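PDB 5UBU: putative acetamidase/formamidase from Yersinia enterocolitica subsp. palearctica serotype O:3, which hydrolyses the carbon-nitrogen bond of acetamide, and probably of other small linear amides, as an acetamidase. Local coordinates for the interface of chains A and B. Coordinates in Å, arbitrary orientation; residue numbers count along the deposited sequence, not the author numbering. Chains: chain A/B, Putative acetamidase/formamidase.

The interface of chains A and B. Residues chain A 278, 281-282, 285, 300, 303; chain B 129, 230-231.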
# COMPACT_ATOMS: atom_id res chain seq x y z
N ARG A 278 1.50 11.63 -1.97
CA ARG A 278 1.53 12.53 -0.79
C ARG A 278 2.78 13.39 -0.78
O ARG A 278 2.71 14.60 -0.57
CB ARG A 278 1.46 11.73 0.50
CG ARG A 278 0.06 11.29 0.85
CD ARG A 278 0.08 10.21 1.89
NE ARG A 278 -1.28 9.84 2.27
CZ ARG A 278 -1.64 8.66 2.78
NH1 ARG A 278 -0.76 7.66 2.91
NH2 ARG A 278 -2.91 8.45 3.09
N TYR A 281 2.54 16.07 -3.68
CA TYR A 281 1.64 17.15 -3.32
C TYR A 281 2.12 17.98 -2.16
O TYR A 281 2.03 19.20 -2.21
CB TYR A 281 0.19 16.68 -3.08
CG TYR A 281 -0.70 16.77 -4.30
CD1 TYR A 281 -0.96 18.01 -4.89
CD2 TYR A 281 -1.36 15.66 -4.80
CE1 TYR A 281 -1.80 18.12 -5.98
CE2 TYR A 281 -2.21 15.77 -5.89
CZ TYR A 281 -2.43 17.00 -6.47
OH TYR A 281 -3.27 17.13 -7.54
N ARG A 282 2.66 17.35 -1.12
CA ARG A 282 3.13 18.11 0.04
C ARG A 282 4.31 19.01 -0.35
O ARG A 282 4.40 20.16 0.10
CB ARG A 282 3.54 17.21 1.20
CG ARG A 282 3.67 18.03 2.48
CD ARG A 282 4.03 17.24 3.70
NE ARG A 282 5.42 16.83 3.71
CZ ARG A 282 6.01 16.21 4.74
NH1 ARG A 282 7.28 15.86 4.67
NH2 ARG A 282 5.32 15.93 5.86
N ILE A 285 3.03 22.02 -2.19
CA ILE A 285 2.45 22.96 -1.22
C ILE A 285 3.55 23.76 -0.53
O ILE A 285 3.43 24.97 -0.37
CB ILE A 285 1.55 22.25 -0.19
CG1 ILE A 285 0.30 21.70 -0.88
CG2 ILE A 285 1.12 23.21 0.92
CD1 ILE A 285 -0.56 20.81 -0.01
N TYR A 300 -3.31 24.12 -0.07
CA TYR A 300 -3.81 22.75 0.08
C TYR A 300 -5.22 22.60 -0.49
O TYR A 300 -5.49 21.71 -1.30
CB TYR A 300 -3.74 22.37 1.56
CG TYR A 300 -4.24 21.01 1.98
CD1 TYR A 300 -3.80 19.84 1.37
CD2 TYR A 300 -5.04 20.88 3.11
CE1 TYR A 300 -4.24 18.60 1.80
CE2 TYR A 300 -5.47 19.64 3.56
CZ TYR A 300 -5.06 18.51 2.91
OH TYR A 300 -5.51 17.29 3.38
N LEU A 303 -5.25 23.30 -4.39
CA LEU A 303 -4.76 22.16 -5.17
C LEU A 303 -5.78 21.04 -5.22
O LEU A 303 -5.71 20.18 -6.08
CB LEU A 303 -3.44 21.62 -4.62
CG LEU A 303 -2.23 22.49 -4.89
CD1 LEU A 303 -1.01 21.92 -4.18
CD2 LEU A 303 -1.98 22.62 -6.39
N LEU B 129 -3.70 14.54 2.85
CA LEU B 129 -2.46 14.88 3.60
C LEU B 129 -2.67 14.98 5.11
O LEU B 129 -2.12 15.87 5.78
CB LEU B 129 -1.85 16.18 3.05
CG LEU B 129 -1.48 16.19 1.57
CD1 LEU B 129 -0.89 17.54 1.19
CD2 LEU B 129 -0.50 15.08 1.22
N ILE B 230 -7.16 16.16 -3.05
CA ILE B 230 -6.32 16.06 -1.86
C ILE B 230 -6.75 16.58 -0.50
O ILE B 230 -6.40 15.91 0.48
CB ILE B 230 -4.87 16.51 -2.03
CG1 ILE B 230 -4.84 17.82 -2.77
CG2 ILE B 230 -4.07 15.40 -2.66
CD1 ILE B 230 -3.50 18.48 -2.70
N CYS B 231 -7.50 17.68 -0.37
CA CYS B 231 -7.88 18.14 0.98
C CYS B 231 -9.09 17.39 1.55
O CYS B 231 -9.44 17.59 2.72
CB CYS B 231 -8.14 19.64 1.04
SG CYS B 231 -9.74 20.18 0.41
O HOH W 1 -7.71 17.63 4.97
O HOH W 2 -6.42 17.32 -5.79
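B:Ile230 and B:Leu129, both on loops of chain B, press into the groove between helices 273-291 and 296-306 of chain A, with the A:Tyr300 ring set between B:Leu129 and B:Cys231. The packed part is apolar. B:Ile230 lays its CD1 methyl over one face of the A:Tyr281 ring, 3.7 Å from the centroid and displaced toward the rim on the CD1 side, a CH-pi contact. Its CG2 branch lies over the same face, near CD2 and CE2, and the two branches together span the width of the ring. The same CD1 also meets CB of A:Leu303, 3.7 Å away. B:Leu129 divides its methyls: CD1 meets CD1 of A:Ile285 tip to tip at 3.5 Å and also touches CE1 of A:Tyr300, while CD2 lies against the backbone and first side-chain carbons of A:Arg278. A:Tyr300 has CG anti to the backbone N (chi1 178°), which sends the phenol out from its helix toward chain B. B:Cys231 places CB over one ring face, 3.8 Å from the centroid, and B:Leu129 slides past in the opposite direction on the other side of the ring, its CB and CD1 near CE1 and off the ring plane.

The polar side is looser and largely water-mediated. The backbone N of B:Leu129 gives A:Tyr300 OH a weak hydrogen bond of 3.3 Å. Water 2 links the backbone N of B:Ile230 to the carbonyl of A:Leu303. In the deposited assembly this patch recurs with the chains exchanged, by two-fold symmetry, and may help hold a dimer together. At the phenol end, water 1 lies 2.7 Å from A:Tyr300 OH and bridges it to the carbonyl O of B:Cys231.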